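PDB 3GO6: ribokinase RBSK from Mycobacterium tuberculosis, which catalyses the ATP-dependent phosphorylation of D-ribose at O5 to D-ribose 5-phosphate, probably using magnesium, as a homodimeric PfkB-family sugar kinase. Local coordinates for the alpha-D-ribofuranose site and the interface of chains A and B. Numbering follows the deposited sequence. Chains: chain A/B, Ribokinase RBSK.

Contact 1: the alpha-D-ribofuranose site. Residues chain A 29, 31, 56-58, 61, 112, 114, 124, 126, 152, 248, 288. With RIB (alpha-D-ribofuranose), chain C.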
ATOM      1  N   ASN A  29       7.763   3.824 -10.527  1.00 11.64           N
ATOM      2  CA  ASN A  29       7.158   3.004  -9.479  1.00 12.32           C
ATOM      3  C   ASN A  29       5.689   2.871  -9.799  1.00 12.26           C
ATOM      4  O   ASN A  29       5.113   3.785 -10.379  1.00 12.85           O
ATOM      5  CB  ASN A  29       7.218   3.717  -8.098  1.00 12.17           C
ATOM      6  CG  ASN A  29       8.628   4.021  -7.637  1.00 14.11           C
ATOM      7  OD1 ASN A  29       9.523   3.195  -7.772  1.00 13.85           O
ATOM      8  ND2 ASN A  29       8.834   5.229  -7.086  1.00 12.12           N
ATOM      9  N   ASP A  31       2.242   3.313  -7.960  1.00 12.05           N
ATOM     10  CA  ASP A  31       1.838   4.073  -6.788  1.00 12.86           C
ATOM     11  C   ASP A  31       0.527   3.544  -6.253  1.00 12.59           C
ATOM     12  O   ASP A  31      -0.437   3.374  -7.011  1.00 13.51           O
ATOM     13  CB  ASP A  31       1.611   5.553  -7.149  1.00 11.83           C
ATOM     14  CG  ASP A  31       2.904   6.324  -7.379  1.00 14.76           C
ATOM     15  OD1 ASP A  31       3.989   5.797  -7.051  1.00 14.88           O
ATOM     16  OD2 ASP A  31       2.829   7.472  -7.894  1.00 16.63           O
ATOM     17  N   GLY A  56       3.596   5.814 -11.474  1.00 13.92           N
ATOM     18  CA  GLY A  56       4.284   7.045 -11.057  1.00 13.63           C
ATOM     19  C   GLY A  56       5.769   6.817 -10.907  1.00 13.21           C
ATOM     20  O   GLY A  56       6.386   6.152 -11.743  1.00 13.33           O
ATOM     21  N   GLY A  57       6.338   7.323  -9.814  1.00 12.91           N
ATOM     22  CA  GLY A  57       7.786   7.359  -9.638  1.00 12.25           C
ATOM     23  C   GLY A  57       8.292   8.759  -9.940  1.00 12.74           C
ATOM     24  O   GLY A  57       7.905   9.357 -10.945  1.00 13.13           O
ATOM     25  N   LYS A  58       9.170   9.293  -9.089  1.00 12.25           N
ATOM     26  CA  LYS A  58       9.721  10.642  -9.319  1.00 13.10           C
ATOM     27  C   LYS A  58      10.244  10.858 -10.741  1.00 12.39           C
ATOM     28  O   LYS A  58      10.001  11.902 -11.347  1.00 13.90           O
ATOM     29  CB  LYS A  58      10.867  10.953  -8.344  1.00 12.93           C
ATOM     30  CG  LYS A  58      10.412  11.237  -6.937  1.00 16.08           C
ATOM     31  CD  LYS A  58      11.618  11.657  -6.069  1.00 20.01           C
ATOM     32  CE  LYS A  58      11.250  11.613  -4.597  1.00 21.06           C
ATOM     33  NZ  LYS A  58       9.860  12.170  -4.305  1.00 25.88           N
ATOM     34  N   ASN A  61       7.326  10.706 -13.306  1.00 11.41           N
ATOM     35  CA  ASN A  61       6.475  11.892 -13.107  1.00 11.60           C
ATOM     36  C   ASN A  61       7.135  13.149 -13.662  1.00 11.74           C
ATOM     37  O   ASN A  61       6.466  13.997 -14.273  1.00 11.43           O
ATOM     38  CB  ASN A  61       6.191  12.146 -11.615  1.00 11.93           C
ATOM     39  CG  ASN A  61       5.361  11.068 -10.968  1.00 13.51           C
ATOM     40  OD1 ASN A  61       4.749  10.248 -11.647  1.00 14.97           O
ATOM     41  ND2 ASN A  61       5.319  11.079  -9.633  1.00 12.16           N
ATOM     42  N   ALA A 112       5.403   2.417  -4.626  1.00 12.44           N
ATOM     43  CA  ALA A 112       5.349   3.505  -3.646  1.00 12.32           C
ATOM     44  C   ALA A 112       3.996   3.623  -2.970  1.00 11.88           C
ATOM     45  O   ALA A 112       2.965   3.353  -3.594  1.00 11.40           O
ATOM     46  CB  ALA A 112       5.715   4.819  -4.292  1.00 12.15           C
ATOM     47  N   ILE A 114       1.573   6.372  -1.228  1.00 12.84           N
ATOM     48  CA  ILE A 114       1.317   7.794  -1.057  1.00 14.61           C
ATOM     49  C   ILE A 114       0.098   7.910  -0.142  1.00 14.59           C
ATOM     50  O   ILE A 114      -0.946   7.318  -0.419  1.00 14.83           O
ATOM     51  CB  ILE A 114       0.996   8.507  -2.390  1.00 14.48           C
ATOM     52  CG1 ILE A 114       1.895   8.034  -3.564  1.00 18.93           C
ATOM     53  CG2 ILE A 114       0.896  10.049  -2.181  1.00 15.12           C
ATOM     54  CD1 ILE A 114       3.235   8.425  -3.478  1.00 21.67           C
ATOM     55  N   VAL A 124       5.244  10.024   1.379  1.00 14.89           N
ATOM     56  CA  VAL A 124       5.598   9.059   0.326  1.00 14.26           C
ATOM     57  C   VAL A 124       6.594   8.049   0.898  1.00 13.98           C
ATOM     58  O   VAL A 124       7.591   8.444   1.526  1.00 13.08           O
ATOM     59  CB  VAL A 124       6.187   9.778  -0.918  1.00 13.68           C
ATOM     60  CG1 VAL A 124       6.731   8.767  -1.980  1.00 15.25           C
ATOM     61  CG2 VAL A 124       5.158  10.699  -1.560  1.00 13.76           C
ATOM     62  N   VAL A 126       8.731   4.517  -0.408  1.00 13.26           N
ATOM     63  CA  VAL A 126       9.104   3.862  -1.677  1.00 13.97           C
ATOM     64  C   VAL A 126       9.913   2.605  -1.405  1.00 13.60           C
ATOM     65  O   VAL A 126      10.900   2.644  -0.668  1.00 12.84           O
ATOM     66  CB  VAL A 126       9.965   4.791  -2.577  1.00 13.62           C
ATOM     67  CG1 VAL A 126      10.343   4.078  -3.890  1.00 14.46           C
ATOM     68  CG2 VAL A 126       9.234   6.121  -2.866  1.00 16.02           C
ATOM     69  N   GLU A 152      16.200   8.244  -5.980  1.00 15.94           N
ATOM     70  CA  GLU A 152      15.667   6.903  -5.666  1.00 17.01           C
ATOM     71  C   GLU A 152      16.479   5.802  -6.362  1.00 17.42           C
ATOM     72  O   GLU A 152      16.524   4.654  -5.896  1.00 18.36           O
ATOM     73  CB  GLU A 152      14.183   6.767  -6.035  1.00 17.07           C
ATOM     74  CG  GLU A 152      13.249   7.805  -5.360  1.00 16.57           C
ATOM     75  CD  GLU A 152      11.766   7.568  -5.716  1.00 19.88           C
ATOM     76  OE1 GLU A 152      11.462   6.732  -6.620  1.00 20.86           O
ATOM     77  OE2 GLU A 152      10.900   8.190  -5.069  1.00 19.09           O
ATOM     78  N   ASP A 248       7.217  16.971  -8.304  1.00 13.61           N
ATOM     79  CA  ASP A 248       7.722  16.373  -9.557  1.00 13.51           C
ATOM     80  C   ASP A 248       7.305  17.204 -10.743  1.00 13.05           C
ATOM     81  O   ASP A 248       8.061  17.350 -11.694  1.00 12.87           O
ATOM     82  CB  ASP A 248       7.184  14.947  -9.729  1.00 13.83           C
ATOM     83  CG  ASP A 248       7.751  13.993  -8.697  1.00 16.28           C
ATOM     84  OD1 ASP A 248       8.897  14.238  -8.234  1.00 16.40           O
ATOM     85  OD2 ASP A 248       7.043  13.024  -8.323  1.00 18.30           O
ATOM     86  N   VAL A 288      -1.203  11.483  -8.489  1.00 23.38           N
ATOM     87  CA  VAL A 288       0.201  11.815  -8.351  1.00 23.42           C
ATOM     88  C   VAL A 288       0.828  11.857  -9.741  1.00 23.42           C
ATOM     89  O   VAL A 288       1.412  12.875 -10.148  1.00 23.25           O
ATOM     90  CB  VAL A 288       0.900  10.770  -7.427  1.00 23.39           C
ATOM     91  CG1 VAL A 288       2.385  11.054  -7.282  1.00 23.87           C
ATOM     92  CG2 VAL A 288       0.220  10.737  -6.050  1.00 23.87           C
TER
HETATM   93  O5  RIB C 305       6.879  12.598  -5.825  1.00 20.44           O
HETATM   94  C5  RIB C 305       5.883  11.553  -5.770  1.00 21.84           C
HETATM   95  C4  RIB C 305       6.506  10.242  -6.286  1.00 19.40           C
HETATM   96  O4  RIB C 305       7.465   9.786  -5.310  1.00 19.95           O
HETATM   97  C3  RIB C 305       5.508   9.104  -6.406  1.00 18.03           C
HETATM   98  O3  RIB C 305       4.994   8.901  -7.747  1.00 15.22           O
HETATM   99  C2  RIB C 305       6.254   7.897  -5.867  1.00 16.98           C
HETATM  100  O2  RIB C 305       6.388   6.867  -6.854  1.00 17.87           O
HETATM  101  C1  RIB C 305       7.605   8.377  -5.359  1.00 17.44           C
HETATM  102  O1  RIB C 305       8.665   8.069  -6.274  1.00 15.84           O
HETATM  103  O   HOH W   1       5.977  15.143  -6.141  1.00 20.52           O
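Alpha-D-ribofuranose, the substrate, is almost wholly buried in the sugar pocket of a PfkB-family kinase, gripped at its hydroxyls and lined with aliphatic groups. A:Asp31 leaves strand 29-35 through CB, with CG anti to the carbonyl carbon (chi1 -74°). A:Asp31 CG then faces the C3 side of the sugar, 3.9 Å from RIB C3, and the carboxylate straddles two neighbouring hydroxyls. OD1 takes the 2-hydroxyl O2 and A:Asp31 OD2 takes RIB O3 at 2.6 Å, each through its syn lone pair. That two-pronged grip fixes the rotation of the carboxylate and reads the cis pair of hydroxyls. O3 also accepts from A:Gly57 N, just before helix 58-68, and from A:Asn61 ND2.

At the anomeric end, A:Glu152 reaches in extended, and the syn side of A:Glu152 OE2 receives RIB O1 at 2.5 Å. RIB O2 lies in the amide plane of A:Asn29, and the N-H points almost straight at it (170° at H). A:Asn29 ND2 also donates to A:Glu152 OE1, so it sets the glutamate while holding the sugar. Over one face of the sugar ring, A:Val124 CG1 packs against RIB C1 at 3.5 Å, with A:Val126 and A:Ile114 on the same side.

A:Asp248, the likely catalytic base, is the aspartate of the PfkB GAGD motif, near the N-terminal end of helix 246-257. A:Asn61 ND2 holds its OD2 with a nearly straight bond (171° at H), which may tune its basicity. The phosphoryl acceptor RIB O5 donates to A:Asp248 OD2 at 2.5 Å, from above the carboxylate plane.

Contact 2: the interface of chains A and B. Residues chain A 124-128, 152, 178; chain B 34, 36, 40, 45-48.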
ATOM      1  N   VAL A 124       5.244  10.024   1.379  1.00 14.89           N
ATOM      2  CA  VAL A 124       5.598   9.059   0.326  1.00 14.26           C
ATOM      3  C   VAL A 124       6.594   8.049   0.898  1.00 13.98           C
ATOM      4  O   VAL A 124       7.591   8.444   1.526  1.00 13.08           O
ATOM      5  CB  VAL A 124       6.187   9.778  -0.918  1.00 13.68           C
ATOM      6  CG1 VAL A 124       6.731   8.767  -1.980  1.00 15.25           C
ATOM      7  CG2 VAL A 124       5.158  10.699  -1.560  1.00 13.76           C
ATOM      8  N   LEU A 125       6.317   6.759   0.686  1.00 13.27           N
ATOM      9  CA  LEU A 125       7.199   5.681   1.095  1.00 13.48           C
ATOM     10  C   LEU A 125       7.458   4.790  -0.119  1.00 14.34           C
ATOM     11  O   LEU A 125       6.500   4.314  -0.748  1.00 13.68           O
ATOM     12  CB  LEU A 125       6.520   4.829   2.181  1.00 14.11           C
ATOM     13  CG  LEU A 125       7.203   3.541   2.628  1.00 13.91           C
ATOM     14  CD1 LEU A 125       8.544   3.826   3.253  1.00 13.92           C
ATOM     15  CD2 LEU A 125       6.311   2.737   3.600  1.00 15.67           C
ATOM     16  N   VAL A 126       8.731   4.517  -0.408  1.00 13.26           N
ATOM     17  CA  VAL A 126       9.104   3.862  -1.677  1.00 13.97           C
ATOM     18  C   VAL A 126       9.913   2.605  -1.405  1.00 13.60           C
ATOM     19  O   VAL A 126      10.900   2.644  -0.668  1.00 12.84           O
ATOM     20  CB  VAL A 126       9.965   4.791  -2.577  1.00 13.62           C
ATOM     21  CG1 VAL A 126      10.343   4.078  -3.890  1.00 14.46           C
ATOM     22  CG2 VAL A 126       9.234   6.121  -2.866  1.00 16.02           C
ATOM     23  N   ALA A 127       9.494   1.488  -1.993  1.00 13.12           N
ATOM     24  CA  ALA A 127      10.349   0.310  -2.037  1.00 12.84           C
ATOM     25  C   ALA A 127      10.865   0.326  -3.476  1.00 13.17           C
ATOM     26  O   ALA A 127      10.112   0.022  -4.413  1.00 12.43           O
ATOM     27  CB  ALA A 127       9.538  -0.928  -1.757  1.00 13.30           C
ATOM     28  N   PRO A 128      12.131   0.738  -3.668  1.00 13.56           N
ATOM     29  CA  PRO A 128      12.579   1.040  -5.018  1.00 13.63           C
ATOM     30  C   PRO A 128      12.606  -0.138  -6.000  1.00 13.43           C
ATOM     31  O   PRO A 128      12.528   0.099  -7.204  1.00 13.44           O
ATOM     32  CB  PRO A 128      13.981   1.642  -4.812  1.00 13.84           C
ATOM     33  CG  PRO A 128      14.433   1.136  -3.517  1.00 16.20           C
ATOM     34  CD  PRO A 128      13.187   0.985  -2.669  1.00 13.60           C
ATOM     35  N   GLU A 152      16.200   8.244  -5.980  1.00 15.94           N
ATOM     36  CA  GLU A 152      15.667   6.903  -5.666  1.00 17.01           C
ATOM     37  C   GLU A 152      16.479   5.802  -6.362  1.00 17.42           C
ATOM     38  O   GLU A 152      16.524   4.654  -5.896  1.00 18.36           O
ATOM     39  CB  GLU A 152      14.183   6.767  -6.035  1.00 17.07           C
ATOM     40  CG  GLU A 152      13.249   7.805  -5.360  1.00 16.57           C
ATOM     41  CD  GLU A 152      11.766   7.568  -5.716  1.00 19.88           C
ATOM     42  OE1 GLU A 152      11.462   6.732  -6.620  1.00 20.86           O
ATOM     43  OE2 GLU A 152      10.900   8.190  -5.069  1.00 19.09           O
ATOM     44  N   PRO A 178      15.065  11.325  -2.427  1.00 18.01           N
ATOM     45  CA  PRO A 178      14.981  11.546  -0.981  1.00 18.75           C
ATOM     46  C   PRO A 178      16.318  11.999  -0.421  1.00 19.70           C
ATOM     47  O   PRO A 178      17.347  11.829  -1.082  1.00 18.79           O
ATOM     48  CB  PRO A 178      14.672  10.164  -0.417  1.00 19.01           C
ATOM     49  CG  PRO A 178      14.546   9.240  -1.591  1.00 19.73           C
ATOM     50  CD  PRO A 178      15.119   9.891  -2.767  1.00 18.35           C
TER
ATOM     51  N   PHE B  34       6.550  -3.213   4.785  1.00 16.07           N
ATOM     52  CA  PHE B  34       7.711  -2.374   4.495  1.00 16.66           C
ATOM     53  C   PHE B  34       8.552  -2.261   5.770  1.00 17.98           C
ATOM     54  O   PHE B  34       8.011  -1.953   6.844  1.00 18.18           O
ATOM     55  CB  PHE B  34       7.267  -0.949   4.112  1.00 16.27           C
ATOM     56  CG  PHE B  34       6.552  -0.839   2.775  1.00 15.70           C
ATOM     57  CD1 PHE B  34       7.238  -0.412   1.642  1.00 13.19           C
ATOM     58  CD2 PHE B  34       5.183  -1.111   2.672  1.00 14.30           C
ATOM     59  CE1 PHE B  34       6.578  -0.278   0.402  1.00 13.39           C
ATOM     60  CE2 PHE B  34       4.511  -0.995   1.438  1.00 13.32           C
ATOM     61  CZ  PHE B  34       5.210  -0.567   0.302  1.00 12.92           C
ATOM     62  N   VAL B  36      11.308   0.053   7.512  1.00 20.87           N
ATOM     63  CA  VAL B  36      11.888   1.401   7.385  1.00 22.20           C
ATOM     64  C   VAL B  36      12.629   1.803   8.673  1.00 23.59           C
ATOM     65  O   VAL B  36      12.471   1.163   9.711  1.00 23.79           O
ATOM     66  CB  VAL B  36      10.814   2.501   7.128  1.00 22.30           C
ATOM     67  CG1 VAL B  36       9.917   2.157   5.928  1.00 22.21           C
ATOM     68  CG2 VAL B  36       9.966   2.735   8.369  1.00 21.99           C
ATOM     69  N   PRO B  40       7.629   8.230   7.062  1.00 25.13           N
ATOM     70  CA  PRO B  40       7.866   9.526   6.424  1.00 24.97           C
ATOM     71  C   PRO B  40       7.068  10.606   7.135  1.00 24.77           C
ATOM     72  O   PRO B  40       5.948  10.359   7.578  1.00 24.56           O
ATOM     73  CB  PRO B  40       7.312   9.332   5.011  1.00 24.41           C
ATOM     74  CG  PRO B  40       6.308   8.211   5.160  1.00 24.73           C
ATOM     75  CD  PRO B  40       6.923   7.295   6.164  1.00 25.48           C
ATOM     76  N   THR B  45       9.736  12.078   1.478  1.00 18.80           N
ATOM     77  CA  THR B  45       9.867  10.774   0.841  1.00 17.67           C
ATOM     78  C   THR B  45      10.920   9.975   1.577  1.00 17.19           C
ATOM     79  O   THR B  45      12.059  10.437   1.760  1.00 17.23           O
ATOM     80  CB  THR B  45      10.308  10.923  -0.625  1.00 17.83           C
ATOM     81  OG1 THR B  45       9.343  11.704  -1.331  1.00 16.83           O
ATOM     82  CG2 THR B  45      10.449   9.529  -1.320  1.00 18.71           C
ATOM     83  N   VAL B  46      10.547   8.761   1.956  1.00 16.11           N
ATOM     84  CA  VAL B  46      11.432   7.839   2.641  1.00 17.30           C
ATOM     85  C   VAL B  46      11.582   6.576   1.767  1.00 16.48           C
ATOM     86  O   VAL B  46      10.611   6.151   1.129  1.00 15.12           O
ATOM     87  CB  VAL B  46      10.824   7.539   4.058  1.00 17.98           C
ATOM     88  CG1 VAL B  46      11.191   6.183   4.602  1.00 19.99           C
ATOM     89  CG2 VAL B  46      11.204   8.658   5.031  1.00 19.18           C
ATOM     90  N   LEU B  47      12.780   5.985   1.755  1.00 15.38           N
ATOM     91  CA  LEU B  47      13.019   4.676   1.116  1.00 15.90           C
ATOM     92  C   LEU B  47      12.960   3.527   2.108  1.00 16.42           C
ATOM     93  O   LEU B  47      13.635   3.566   3.147  1.00 16.37           O
ATOM     94  CB  LEU B  47      14.389   4.646   0.417  1.00 16.68           C
ATOM     95  CG  LEU B  47      14.597   5.599  -0.768  1.00 16.87           C
ATOM     96  CD1 LEU B  47      16.030   5.515  -1.255  1.00 20.55           C
ATOM     97  CD2 LEU B  47      13.633   5.327  -1.925  1.00 19.82           C
ATOM     98  N   ALA B  48      12.167   2.500   1.796  1.00 15.70           N
ATOM     99  CA  ALA B  48      12.106   1.284   2.618  1.00 15.95           C
ATOM    100  C   ALA B  48      13.328   0.409   2.362  1.00 16.27           C
ATOM    101  O   ALA B  48      13.823   0.354   1.231  1.00 16.18           O
ATOM    102  CB  ALA B  48      10.813   0.480   2.316  1.00 15.95           C
TER
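A:Leu125 carries CG anti to the backbone N (chi1 172°), which sends both methyls toward chain B, while B:Phe34 holds CG anti to the carbonyl carbon (chi1 -69°) and turns a ring face to meet one of them, CD2. The two side chains slide past each other in opposite directions: A:Leu125 CD2 sits over that face, displaced toward the rim, 3.7 Å from B:Phe34 CG. The other branch, A:Leu125 CD1, crosses B:Val36 obliquely and presses on its CG1 at 3.4 Å, a tight fit. A:Ala127 CB touches the same ring at CE1, and B:Ala48 CB lies in plane at the ring's edge.

Backbone bonds join the two chains as parallel strands. B:Val46 N donates in the carbonyl plane to A:Val124 O at 3.0 Å; A:Val126 N answers to B:Val46 O, approaching nearly along the C=O axis. B:Ala48 N closes on A:Val126 O at 2.8 Å, from above the carbonyl plane.

On the opposite side of the strand pair, side chains of both chains run alongside. A:Val126 and B:Leu47 point the same way, CB against CD2 at 3.8 Å, as do A:Val124 and B:Thr45. B:Thr45 CG2 also reaches A:Val126 CG2. A:Pro178, which follows a cis peptide bond, crosses B:Leu47 at about a right angle, its CG 3.7 Å from B:Leu47 CG.

This is one patch of the two-fold homodimer interface, where strand 122-127 of chain A pairs with strand 45-47 of chain B, extending the sheet across the subunit boundary.

The C-alpha centres of contact 1 and contact 2 lie about 9 Å apart, and A:Val124, A:Val126 and A:Glu152 belong to both. Strand 122-127 serves the dimer with its backbone and side chains, and the same valine methyls also line the sugar pocket. Strand 29-35 plays a similar double part, with A:Asn29 and A:Asp31 in contact 1 and its chain B copy giving B:Phe34 to contact 2. The centre of contact 2 is about 13 Å from the presumed base A:Asp248. Dimerisation thus probably helps shape and enclose the ribose pocket, and the two-fold symmetry repeats the arrangement in the other subunit.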